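PDB 4OQZ: putative oxidoreductase YfjR from Streptomyces aurantiacus, which is an imine reductase of the HIBADH-related family, reducing imines with S selectivity and probably drawing its hydride from NADPH. Local coordinates for residues Gln185-Leu189 against Asn248-Asp254; Val231-Ser235 against Gly274-Phe278; Pro128-Tyr134 against Thr152-Arg158. One frame throughout, in Å; residues are numbered along the deposited sequence.

Interaction 1: Gln185-Leu189 against Asn248-Asp254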
ATOM      1  N   GLN A 185      -4.621  -9.820  -2.721  1.00 39.92           N
ATOM      2  CA  GLN A 185      -4.705 -10.698  -1.556  1.00 40.63           C
ATOM      3  C   GLN A 185      -6.012 -10.516  -0.734  1.00 42.46           C
ATOM      4  O   GLN A 185      -6.575 -11.503  -0.257  1.00 44.86           O
ATOM      5  CB  GLN A 185      -3.474 -10.514  -0.663  1.00 41.00           C
ATOM      6  CG  GLN A 185      -3.415 -11.506   0.480  1.00 39.69           C
ATOM      7  CD  GLN A 185      -2.974 -12.879   0.062  1.00 51.96           C
ATOM      8  OE1 GLN A 185      -2.081 -13.050  -0.781  1.00 50.27           O
ATOM      9  NE2 GLN A 185      -3.589 -13.889   0.649  1.00 49.54           N
ATOM     10  N   ALA A 186      -6.475  -9.263  -0.584  1.00 36.88           N
ATOM     11  CA  ALA A 186      -7.693  -8.881   0.139  1.00 35.74           C
ATOM     12  C   ALA A 186      -8.910  -9.419  -0.602  1.00 39.38           C
ATOM     13  O   ALA A 186      -9.803 -10.006   0.018  1.00 39.79           O
ATOM     14  CB  ALA A 186      -7.779  -7.356   0.229  1.00 33.92           C
ATOM     15  N   VAL A 187      -8.944  -9.208  -1.928  1.00 37.26           N
ATOM     16  CA  VAL A 187     -10.016  -9.729  -2.827  1.00 38.44           C
ATOM     17  C   VAL A 187     -10.150 -11.222  -2.688  1.00 48.57           C
ATOM     18  O   VAL A 187     -11.264 -11.703  -2.445  1.00 51.11           O
ATOM     19  CB  VAL A 187      -9.915  -9.210  -4.291  1.00 41.16           C
ATOM     20  CG1 VAL A 187     -10.952  -9.861  -5.214  1.00 41.84           C
ATOM     21  CG2 VAL A 187     -10.106  -7.695  -4.326  1.00 38.51           C
ATOM     22  N   ALA A 188      -9.010 -11.953  -2.739  1.00 47.67           N
ATOM     23  CA  ALA A 188      -8.989 -13.413  -2.615  1.00 49.45           C
ATOM     24  C   ALA A 188      -9.510 -13.898  -1.266  1.00 52.27           C
ATOM     25  O   ALA A 188     -10.301 -14.839  -1.245  1.00 51.67           O
ATOM     26  CB  ALA A 188      -7.600 -13.976  -2.902  1.00 51.19           C
ATOM     27  N   LEU A 189      -9.140 -13.232  -0.146  1.00 47.92           N
ATOM     28  CA  LEU A 189      -9.620 -13.652   1.175  1.00 48.96           C
ATOM     29  C   LEU A 189     -11.115 -13.384   1.386  1.00 52.82           C
ATOM     30  O   LEU A 189     -11.829 -14.250   1.884  1.00 53.43           O
ATOM     31  CB  LEU A 189      -8.774 -13.037   2.318  1.00 47.67           C
ATOM     32  CG  LEU A 189      -9.175 -13.398   3.757  1.00 52.38           C
ATOM     33  CD1 LEU A 189      -8.850 -14.857   4.095  1.00 54.51           C
ATOM     34  CD2 LEU A 189      -8.501 -12.485   4.740  1.00 53.99           C
ATOM     35  N   ASN A 248      -5.982 -16.554   6.173  1.00 50.71           N
ATOM     36  CA  ASN A 248      -5.873 -16.918   4.770  1.00 52.43           C
ATOM     37  C   ASN A 248      -5.716 -18.433   4.629  1.00 62.01           C
ATOM     38  O   ASN A 248      -6.366 -19.042   3.776  1.00 62.05           O
ATOM     39  CB  ASN A 248      -4.731 -16.157   4.104  1.00 52.44           C
ATOM     40  CG  ASN A 248      -5.066 -14.729   3.825  1.00 63.33           C
ATOM     41  OD1 ASN A 248      -5.673 -14.391   2.810  1.00 55.50           O
ATOM     42  ND2 ASN A 248      -4.700 -13.852   4.730  1.00 59.40           N
ATOM     43  N   ALA A 249      -4.904 -19.045   5.516  1.00 62.46           N
ATOM     44  CA  ALA A 249      -4.670 -20.493   5.529  1.00 66.43           C
ATOM     45  C   ALA A 249      -5.948 -21.251   5.921  1.00 74.90           C
ATOM     46  O   ALA A 249      -6.199 -22.331   5.388  1.00 77.94           O
ATOM     47  CB  ALA A 249      -3.533 -20.835   6.482  1.00 68.69           C
ATOM     48  N   ASP A 250      -6.761 -20.669   6.837  1.00 71.32           N
ATOM     49  CA  ASP A 250      -8.023 -21.263   7.299  1.00 72.25           C
ATOM     50  C   ASP A 250      -9.075 -21.302   6.186  1.00 74.48           C
ATOM     51  O   ASP A 250      -9.864 -22.240   6.137  1.00 76.00           O
ATOM     52  CB  ASP A 250      -8.589 -20.502   8.515  1.00 71.57           C
ATOM     53  CG  ASP A 250      -7.874 -20.712   9.841  1.00 80.86           C
ATOM     54  OD1 ASP A 250      -7.102 -21.693   9.958  1.00 82.26           O
ATOM     55  OD2 ASP A 250      -8.100 -19.903  10.769  1.00 89.30           O
ATOM     56  N   SER A 251      -9.087 -20.270   5.320  1.00 67.57           N
ATOM     57  CA  SER A 251     -10.019 -20.088   4.217  1.00 66.95           C
ATOM     58  C   SER A 251      -9.594 -20.816   2.934  1.00 73.80           C
ATOM     59  O   SER A 251     -10.324 -20.782   1.946  1.00 74.56           O
ATOM     60  CB  SER A 251     -10.181 -18.600   3.929  1.00 67.97           C
ATOM     61  OG  SER A 251     -10.424 -17.869   5.117  1.00 77.81           O
ATOM     62  N   GLY A 252      -8.427 -21.459   2.957  1.00 71.47           N
ATOM     63  CA  GLY A 252      -7.871 -22.161   1.806  1.00 73.37           C
ATOM     64  C   GLY A 252      -7.169 -21.232   0.830  1.00 74.84           C
ATOM     65  O   GLY A 252      -6.649 -21.686  -0.193  1.00 76.12           O
ATOM     66  N   VAL A 253      -7.149 -19.918   1.144  1.00 68.03           N
ATOM     67  CA  VAL A 253      -6.526 -18.859   0.341  1.00 65.45           C
ATOM     68  C   VAL A 253      -4.992 -18.984   0.448  1.00 70.30           C
ATOM     69  O   VAL A 253      -4.480 -19.381   1.493  1.00 71.44           O
ATOM     70  CB  VAL A 253      -7.041 -17.444   0.785  1.00 65.11           C
ATOM     71  CG1 VAL A 253      -6.409 -16.323  -0.029  1.00 62.44           C
ATOM     72  CG2 VAL A 253      -8.563 -17.356   0.702  1.00 64.51           C
ATOM     73  N   ASP A 254      -4.277 -18.640  -0.634  1.00 66.62           N
ATOM     74  CA  ASP A 254      -2.814 -18.635  -0.730  1.00 67.11           C
ATOM     75  C   ASP A 254      -2.172 -17.664   0.290  1.00 65.33           C
ATOM     76  O   ASP A 254      -2.574 -16.503   0.379  1.00 62.72           O
ATOM     77  CB  ASP A 254      -2.410 -18.283  -2.176  1.00 69.18           C
ATOM     78  CG  ASP A 254      -0.944 -18.451  -2.509  1.00 78.54           C
ATOM     79  OD1 ASP A 254      -0.487 -19.622  -2.617  1.00 82.72           O
ATOM     80  OD2 ASP A 254      -0.268 -17.417  -2.747  1.00 72.56           O
TER
HETATM   81  O   HOH W   1      -0.283 -15.021  -1.787  1.00 49.91           O
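Gln185 of helix 163-191 reaches Asn248 and Asp254 with its side-chain amide, NE2 meeting two carbonyl oxygens. Gln185 CG stands anti to the backbone N (chi1 -173°) and the chain bends at chi2, which swings the amide to the segment 248-254. NE2 donates to Asp254 O at 2.8 Å, approaching almost in line with that C=O, and to Asn248 OD1 at 3.0 Å. Both acceptors lie close to the Gln185 amide plane, yet the planes of the two amides are turned 75° apart, and NE2 comes from above the Asn248 carbonyl plane. Leu189 crosses Asn248 at about a right angle, its CB 3.4 Å from Asn248 OD1. Val253 points toward the helix: CG1 touches Ala188 CB at 3.9 Å, and CG2 lies 3.6 Å from Ala188 O. Gly252, with positive phi, closes helix 234-250 in a Schellman motif; Met285 of the second subunit packs on Ala188 and Val253. A water lies within bonding distance of Gln185 OE1 and Asp254 OD2, while Asn248 ND2 bonds back to Val244 O. The two NE2 bonds restrain the buried Gln185 amide and tie the C-terminal part of helix 163-191 to the last turn of helix 234-250 and the loop beyond.

Interaction 2: Val231-Ser235 against Gly274-Phe278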
ATOM      1  N   VAL A 231       4.737   4.006  20.636  1.00 73.24           N
ATOM      2  CA  VAL A 231       3.402   3.779  20.076  1.00 69.78           C
ATOM      3  C   VAL A 231       3.239   2.340  19.560  1.00 69.43           C
ATOM      4  O   VAL A 231       2.123   1.821  19.571  1.00 67.58           O
ATOM      5  CB  VAL A 231       2.932   4.853  19.049  1.00 72.11           C
ATOM      6  CG1 VAL A 231       1.411   4.806  18.863  1.00 69.90           C
ATOM      7  CG2 VAL A 231       3.368   6.265  19.454  1.00 74.87           C
ATOM      8  N   ASP A 232       4.339   1.669  19.172  1.00 63.95           N
ATOM      9  CA  ASP A 232       4.225   0.303  18.657  1.00 59.87           C
ATOM     10  C   ASP A 232       5.410  -0.606  18.996  1.00 64.45           C
ATOM     11  O   ASP A 232       6.538  -0.130  19.139  1.00 64.35           O
ATOM     12  CB  ASP A 232       3.960   0.312  17.129  1.00 56.79           C
ATOM     13  CG  ASP A 232       5.211   0.403  16.273  1.00 57.18           C
ATOM     14  OD1 ASP A 232       5.685   1.543  16.025  1.00 53.62           O
ATOM     15  OD2 ASP A 232       5.779  -0.663  15.937  1.00 61.65           O
ATOM     16  N   ARG A 233       5.156  -1.931  19.000  1.00 61.34           N
ATOM     17  CA  ARG A 233       6.158  -2.963  19.224  1.00 64.72           C
ATOM     18  C   ARG A 233       6.164  -3.969  18.057  1.00 67.30           C
ATOM     19  O   ARG A 233       5.090  -4.417  17.633  1.00 61.93           O
ATOM     20  CB  ARG A 233       5.949  -3.648  20.596  1.00 71.61           C
ATOM     21  CG  ARG A 233       6.100  -2.691  21.791  1.00 84.67           C
ATOM     22  CD  ARG A 233       4.903  -2.685  22.745  1.00 96.20           C
ATOM     23  NE  ARG A 233       3.687  -2.067  22.187  1.00 96.03           N
ATOM     24  CZ  ARG A 233       3.172  -0.898  22.574  1.00101.71           C
ATOM     25  NH1 ARG A 233       3.776  -0.173  23.507  1.00 98.29           N
ATOM     26  NH2 ARG A 233       2.051  -0.448  22.027  1.00 79.06           N
ATOM     27  N   LEU A 234       7.376  -4.318  17.535  1.00 66.09           N
ATOM     28  CA  LEU A 234       7.574  -5.248  16.406  1.00 64.14           C
ATOM     29  C   LEU A 234       6.934  -6.630  16.630  1.00 68.24           C
ATOM     30  O   LEU A 234       6.368  -7.206  15.696  1.00 64.79           O
ATOM     31  CB  LEU A 234       9.075  -5.368  16.041  1.00 66.32           C
ATOM     32  CG  LEU A 234       9.466  -6.361  14.924  1.00 70.22           C
ATOM     33  CD1 LEU A 234       8.884  -5.977  13.575  1.00 65.46           C
ATOM     34  CD2 LEU A 234      10.953  -6.509  14.820  1.00 75.57           C
ATOM     35  N   SER A 235       7.015  -7.132  17.872  1.00 69.13           N
ATOM     36  CA  SER A 235       6.465  -8.413  18.337  1.00 70.59           C
ATOM     37  C   SER A 235       4.951  -8.495  18.122  1.00 73.51           C
ATOM     38  O   SER A 235       4.446  -9.568  17.786  1.00 74.41           O
ATOM     39  CB  SER A 235       6.793  -8.616  19.812  1.00 76.83           C
ATOM     40  OG  SER A 235       6.294  -7.544  20.598  1.00 81.92           O
ATOM     41  N   GLY A 274      14.834  -5.533  16.100  1.00 89.62           N
ATOM     42  CA  GLY A 274      14.469  -6.085  17.402  1.00 91.70           C
ATOM     43  C   GLY A 274      13.084  -5.672  17.842  1.00 91.92           C
ATOM     44  O   GLY A 274      12.522  -4.754  17.249  1.00 86.67           O
ATOM     45  N   ALA A 275      12.534  -6.298  18.915  1.00 90.66           N
ATOM     46  CA  ALA A 275      11.197  -5.929  19.413  1.00 87.14           C
ATOM     47  C   ALA A 275      11.158  -4.518  20.067  1.00 85.44           C
ATOM     48  O   ALA A 275      10.834  -4.312  21.242  1.00 82.56           O
ATOM     49  CB  ALA A 275      10.620  -7.004  20.318  1.00 89.90           C
ATOM     50  N   ASP A 276      11.522  -3.550  19.224  1.00 78.62           N
ATOM     51  CA  ASP A 276      11.440  -2.117  19.387  1.00 75.44           C
ATOM     52  C   ASP A 276      10.265  -1.783  18.427  1.00 69.30           C
ATOM     53  O   ASP A 276       9.259  -2.481  18.487  1.00 64.91           O
ATOM     54  CB  ASP A 276      12.756  -1.461  18.958  1.00 78.40           C
ATOM     55  CG  ASP A 276      13.790  -1.499  20.047  1.00 84.00           C
ATOM     56  OD1 ASP A 276      14.586  -2.452  20.060  1.00 84.75           O
ATOM     57  OD2 ASP A 276      13.777  -0.584  20.918  1.00 87.07           O
ATOM     58  N   SER A 277      10.381  -0.770  17.553  1.00 61.65           N
ATOM     59  CA  SER A 277       9.305  -0.441  16.618  1.00 54.84           C
ATOM     60  C   SER A 277       9.395  -1.325  15.395  1.00 58.35           C
ATOM     61  O   SER A 277      10.494  -1.712  14.995  1.00 59.55           O
ATOM     62  CB  SER A 277       9.365   1.020  16.182  1.00 52.89           C
ATOM     63  OG  SER A 277       8.349   1.307  15.217  1.00 53.78           O
ATOM     64  N   PHE A 278       8.244  -1.581  14.751  1.00 51.03           N
ATOM     65  CA  PHE A 278       8.215  -2.349  13.506  1.00 50.29           C
ATOM     66  C   PHE A 278       9.027  -1.665  12.372  1.00 56.54           C
ATOM     67  O   PHE A 278       9.385  -2.299  11.389  1.00 57.74           O
ATOM     68  CB  PHE A 278       6.775  -2.747  13.133  1.00 48.15           C
ATOM     69  CG  PHE A 278       6.003  -1.781  12.270  1.00 46.44           C
ATOM     70  CD1 PHE A 278       5.532  -2.168  11.018  1.00 46.46           C
ATOM     71  CD2 PHE A 278       5.667  -0.517  12.741  1.00 48.36           C
ATOM     72  CE1 PHE A 278       4.782  -1.292  10.240  1.00 45.21           C
ATOM     73  CE2 PHE A 278       4.950   0.374  11.950  1.00 48.82           C
ATOM     74  CZ  PHE A 278       4.483  -0.024  10.712  1.00 45.03           C
TER
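Asp232 grips the loop Gly274-Phe278 with both carboxylate oxygens. From CB, its CG is set between the backbone N and the carbonyl carbon (chi1 85°), which brings the carboxylate against Ser277 and Phe278. CG lies 3.4 Å from Ser277 OG. At the tip, OD1 accepts the Ser277 hydroxyl at 2.8 Å, and OD2 takes the Phe278 backbone N-H at 2.9 Å in a nearly straight bond (177°); each oxygen uses its syn lone pair. OD2 also sits 3.2 Å from Phe278 CD2, at the ring edge, the carboxylate plane standing 84° from that of the ring. OD1 has a second donor in Tyr218 OH. Just along the chain Leu234 N donates to Asp276 O at 2.8 Å, and Arg233 CA, at the N-cap position, makes a CH...O contact with the same oxygen. Leu234 then straddles the loop, CD2 3.4 Å from Gly274 O and CD1 3.9 Å from Phe278 CB. The contact thus joins the start of helix 234-250 to the loop between helices 256-269 and 282-285, with Tyr218 of helix 211-224 meeting the Phe278 ring edge-to-face and Trp177 and Trp184 of the second subunit also packing on it.

Interaction 3: Pro128-Tyr134 against Thr152-Arg158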
ATOM      1  N   PRO A 128      -3.678  17.654 -17.228  1.00 56.50           N
ATOM      2  CA  PRO A 128      -3.007  18.671 -16.382  1.00 57.02           C
ATOM      3  C   PRO A 128      -2.656  18.201 -14.969  1.00 60.25           C
ATOM      4  O   PRO A 128      -1.866  18.838 -14.262  1.00 59.85           O
ATOM      5  CB  PRO A 128      -4.022  19.815 -16.335  1.00 61.40           C
ATOM      6  CG  PRO A 128      -5.350  19.157 -16.545  1.00 65.65           C
ATOM      7  CD  PRO A 128      -5.095  18.009 -17.480  1.00 59.89           C
ATOM      8  N   ASP A 129      -3.245  17.069 -14.574  1.00 55.54           N
ATOM      9  CA  ASP A 129      -3.142  16.474 -13.263  1.00 53.26           C
ATOM     10  C   ASP A 129      -2.050  15.440 -13.132  1.00 52.89           C
ATOM     11  O   ASP A 129      -1.657  15.137 -12.003  1.00 49.72           O
ATOM     12  CB  ASP A 129      -4.503  15.898 -12.860  1.00 55.27           C
ATOM     13  CG  ASP A 129      -5.617  16.918 -12.987  1.00 69.09           C
ATOM     14  OD1 ASP A 129      -5.691  17.821 -12.132  1.00 71.98           O
ATOM     15  OD2 ASP A 129      -6.364  16.858 -13.986  1.00 76.48           O
ATOM     16  N   MET A 130      -1.533  14.917 -14.260  1.00 48.46           N
ATOM     17  CA  MET A 130      -0.484  13.890 -14.210  1.00 47.02           C
ATOM     18  C   MET A 130       0.919  14.484 -14.044  1.00 48.05           C
ATOM     19  O   MET A 130       1.111  15.663 -14.327  1.00 48.67           O
ATOM     20  CB  MET A 130      -0.587  12.940 -15.417  1.00 50.52           C
ATOM     21  CG  MET A 130      -1.889  12.138 -15.465  1.00 55.42           C
ATOM     22  SD  MET A 130      -1.974  10.883 -14.161  1.00 59.94           S
ATOM     23  CE  MET A 130      -3.438  11.437 -13.310  1.00 57.51           C
ATOM     24  N   SER A 131       1.896  13.660 -13.613  1.00 42.44           N
ATOM     25  CA  SER A 131       3.268  14.069 -13.348  1.00 42.21           C
ATOM     26  C   SER A 131       4.356  13.132 -13.916  1.00 42.16           C
ATOM     27  O   SER A 131       4.118  11.950 -14.192  1.00 41.65           O
ATOM     28  CB  SER A 131       3.479  14.314 -11.855  1.00 46.00           C
ATOM     29  OG  SER A 131       4.720  14.960 -11.610  1.00 57.90           O
ATOM     30  N   THR A 132       5.514  13.724 -14.201  1.00 37.81           N
ATOM     31  CA  THR A 132       6.692  13.030 -14.725  1.00 37.46           C
ATOM     32  C   THR A 132       7.906  13.596 -14.015  1.00 40.45           C
ATOM     33  O   THR A 132       8.071  14.824 -13.921  1.00 40.15           O
ATOM     34  CB  THR A 132       6.840  13.188 -16.234  1.00 40.74           C
ATOM     35  OG1 THR A 132       5.647  12.774 -16.887  1.00 39.18           O
ATOM     36  CG2 THR A 132       8.043  12.366 -16.814  1.00 36.63           C
ATOM     37  N   PHE A 133       8.772  12.696 -13.546  1.00 37.98           N
ATOM     38  CA  PHE A 133      10.023  13.070 -12.895  1.00 39.07           C
ATOM     39  C   PHE A 133      11.052  13.241 -14.014  1.00 43.20           C
ATOM     40  O   PHE A 133      11.105  12.412 -14.907  1.00 44.24           O
ATOM     41  CB  PHE A 133      10.514  11.940 -11.960  1.00 41.33           C
ATOM     42  CG  PHE A 133       9.687  11.676 -10.726  1.00 41.48           C
ATOM     43  CD1 PHE A 133       9.690  12.573  -9.661  1.00 43.86           C
ATOM     44  CD2 PHE A 133       8.947  10.509 -10.605  1.00 42.72           C
ATOM     45  CE1 PHE A 133       8.918  12.330  -8.526  1.00 43.43           C
ATOM     46  CE2 PHE A 133       8.180  10.264  -9.455  1.00 43.23           C
ATOM     47  CZ  PHE A 133       8.150  11.185  -8.444  1.00 40.35           C
ATOM     48  N   TYR A 134      11.849  14.292 -13.954  1.00 39.61           N
ATOM     49  CA  TYR A 134      12.931  14.565 -14.893  1.00 40.91           C
ATOM     50  C   TYR A 134      14.262  14.782 -14.181  1.00 46.92           C
ATOM     51  O   TYR A 134      14.324  15.448 -13.142  1.00 46.07           O
ATOM     52  CB  TYR A 134      12.624  15.766 -15.791  1.00 42.60           C
ATOM     53  CG  TYR A 134      11.568  15.464 -16.838  1.00 42.09           C
ATOM     54  CD1 TYR A 134      11.875  14.718 -17.971  1.00 44.16           C
ATOM     55  CD2 TYR A 134      10.256  15.900 -16.678  1.00 40.68           C
ATOM     56  CE1 TYR A 134      10.903  14.410 -18.916  1.00 44.11           C
ATOM     57  CE2 TYR A 134       9.280  15.618 -17.628  1.00 40.06           C
ATOM     58  CZ  TYR A 134       9.608  14.871 -18.749  1.00 50.64           C
ATOM     59  OH  TYR A 134       8.650  14.553 -19.693  1.00 53.22           O
ATOM     60  N   THR A 152       2.707  15.281 -19.628  1.00 36.86           N
ATOM     61  CA  THR A 152       1.950  15.359 -18.366  1.00 35.45           C
ATOM     62  C   THR A 152       1.966  16.815 -17.891  1.00 40.86           C
ATOM     63  O   THR A 152       3.016  17.448 -17.938  1.00 41.69           O
ATOM     64  CB  THR A 152       2.537  14.434 -17.287  1.00 42.29           C
ATOM     65  OG1 THR A 152       3.899  14.772 -17.058  1.00 44.01           O
ATOM     66  CG2 THR A 152       2.397  12.958 -17.609  1.00 36.26           C
ATOM     67  N   GLY A 153       0.820  17.331 -17.434  1.00 36.40           N
ATOM     68  CA  GLY A 153       0.666  18.720 -16.987  1.00 38.65           C
ATOM     69  C   GLY A 153       1.692  19.174 -15.955  1.00 43.92           C
ATOM     70  O   GLY A 153       2.149  20.321 -15.991  1.00 42.10           O
ATOM     71  N   LYS A 154       2.096  18.241 -15.059  1.00 41.27           N
ATOM     72  CA  LYS A 154       3.108  18.477 -14.042  1.00 41.32           C
ATOM     73  C   LYS A 154       4.403  17.754 -14.423  1.00 43.57           C
ATOM     74  O   LYS A 154       4.375  16.634 -14.971  1.00 41.60           O
ATOM     75  CB  LYS A 154       2.625  18.033 -12.650  1.00 41.72           C
ATOM     76  CG  LYS A 154       1.316  18.660 -12.176  1.00 55.29           C
ATOM     77  CD  LYS A 154       0.723  17.820 -11.026  1.00 63.54           C
ATOM     78  CE  LYS A 154      -0.582  18.357 -10.485  1.00 72.08           C
ATOM     79  NZ  LYS A 154      -1.232  17.387  -9.561  1.00 68.17           N
ATOM     80  N   THR A 155       5.540  18.441 -14.193  1.00 40.25           N
ATOM     81  CA  THR A 155       6.895  17.925 -14.442  1.00 39.41           C
ATOM     82  C   THR A 155       7.717  18.241 -13.204  1.00 42.29           C
ATOM     83  O   THR A 155       7.638  19.350 -12.663  1.00 42.88           O
ATOM     84  CB  THR A 155       7.523  18.408 -15.777  1.00 45.60           C
ATOM     85  OG1 THR A 155       7.879  19.793 -15.697  1.00 43.75           O
ATOM     86  CG2 THR A 155       6.628  18.109 -17.033  1.00 40.78           C
ATOM     87  N   ASP A 156       8.479  17.254 -12.729  1.00 38.02           N
ATOM     88  CA  ASP A 156       9.241  17.412 -11.479  1.00 36.92           C
ATOM     89  C   ASP A 156      10.729  17.136 -11.648  1.00 43.10           C
ATOM     90  O   ASP A 156      11.156  15.987 -11.575  1.00 43.02           O
ATOM     91  CB  ASP A 156       8.619  16.502 -10.415  1.00 36.17           C
ATOM     92  CG  ASP A 156       9.096  16.682  -8.986  1.00 43.33           C
ATOM     93  OD1 ASP A 156       9.964  17.560  -8.746  1.00 44.85           O
ATOM     94  OD2 ASP A 156       8.553  15.996  -8.097  1.00 47.94           O
ATOM     95  N   TYR A 157      11.522  18.206 -11.833  1.00 43.18           N
ATOM     96  CA  TYR A 157      12.970  18.129 -11.997  1.00 45.42           C
ATOM     97  C   TYR A 157      13.659  17.791 -10.663  1.00 49.40           C
ATOM     98  O   TYR A 157      13.628  18.593  -9.724  1.00 48.78           O
ATOM     99  CB  TYR A 157      13.518  19.422 -12.609  1.00 49.47           C
ATOM    100  CG  TYR A 157      15.009  19.377 -12.831  1.00 53.25           C
ATOM    101  CD1 TYR A 157      15.548  18.769 -13.963  1.00 55.18           C
ATOM    102  CD2 TYR A 157      15.889  19.910 -11.894  1.00 56.06           C
ATOM    103  CE1 TYR A 157      16.926  18.709 -14.164  1.00 56.68           C
ATOM    104  CE2 TYR A 157      17.268  19.845 -12.078  1.00 58.91           C
ATOM    105  CZ  TYR A 157      17.780  19.260 -13.224  1.00 62.25           C
ATOM    106  OH  TYR A 157      19.137  19.229 -13.416  1.00 60.91           O
ATOM    107  N   ARG A 158      14.276  16.598 -10.600  1.00 46.58           N
ATOM    108  CA  ARG A 158      14.916  16.041  -9.400  1.00 47.55           C
ATOM    109  C   ARG A 158      16.381  16.344  -9.231  1.00 56.10           C
ATOM    110  O   ARG A 158      16.888  16.362  -8.096  1.00 57.16           O
ATOM    111  CB  ARG A 158      14.659  14.521  -9.286  1.00 46.28           C
ATOM    112  CG  ARG A 158      13.181  14.071  -9.246  1.00 47.88           C
ATOM    113  CD  ARG A 158      12.266  14.881  -8.319  1.00 51.58           C
ATOM    114  NE  ARG A 158      12.795  15.034  -6.956  1.00 58.32           N
ATOM    115  CZ  ARG A 158      12.586  16.098  -6.182  1.00 71.37           C
ATOM    116  NH1 ARG A 158      11.865  17.121  -6.628  1.00 49.00           N
ATOM    117  NH2 ARG A 158      13.112  16.155  -4.961  1.00 54.92           N
TER
HETATM  118  O   HOH W   2       6.079  15.218 -18.824  1.00 45.24           O
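Thr132 OG1 donates to Thr152 OG1 at 2.7 Å, the two side chains crossing at about a right angle. Thr152 OG1 in turn donates to Lys154 O, and it accepts a hydrogen bond from a water that also bonds Tyr134 OH, lying in the plane of that ring at its edge. A chi1 of 58° turns Thr152 OG1 to Thr132 and Lys154 O, and its CG2 meets Met130 CB at 3.7 Å. On the same face the Tyr134 ring presents its edge to Thr155, CE2 lying 3.7 Å from Thr155 CG2. On the other face Phe133 lies alongside Asp156 and Arg158, all pointing the same way; its CD1 is 3.7 Å from Arg158 CD, with the guanidinium plane turned 73° from the ring. Arg158 NH1 closes a salt bridge to Asp156 OD1 at 2.9 Å, nearly within its own guanidinium plane. Between the two faces runs a parallel ladder: Asp156 N bonds Thr132 O at 2.7 Å, Tyr134 N bonds Asp156 O, and Arg158 N bonds Tyr134 O at 2.8 Å. The two strands, 22° apart in direction, are the first and last elements of a beta-alpha-beta crossover whose connecting helix is 138-151, at the edge of the Rossmann-type domain. Strand 112-119 lies antiparallel on the far side of strand 131-135. At the ladder's start Lys154 N bonds Met130 O, and the Lys154 side chain, extended beyond CG, runs back to a weak bond from NZ to Asp129 O. Farther out, Tyr141 and Leu148 of helix 138-151 cover Tyr134, and Tyr141 OH also bonds Thr155 OG1. Met168 of helix 163-191 packs on Phe133, while Tyr203 of the second subunit meets the Phe133 ring and bonds Asp156 OD2.

Overall arrangement
Interaction 3 lies in the Rossmann-type N-terminal domain, and interactions 1 and 2 both lie in the helical C-terminal domain. Helix 163-191, which follows strand 154-159 directly, leads from the first domain to interaction 1, whose centre is about 38 Å from that of interaction 3. Interactions 1 and 2 share helix 234-250, using its end and its start; their centres are about 26 Å apart and their nearest atoms about 16 Å. Interaction 2 is centred about 37 Å from interaction 3. All three contacts also touch the second subunit. The Gly9-Gly14 glycine-rich turn, probably serving NADPH, belongs to the same domain as interaction 3.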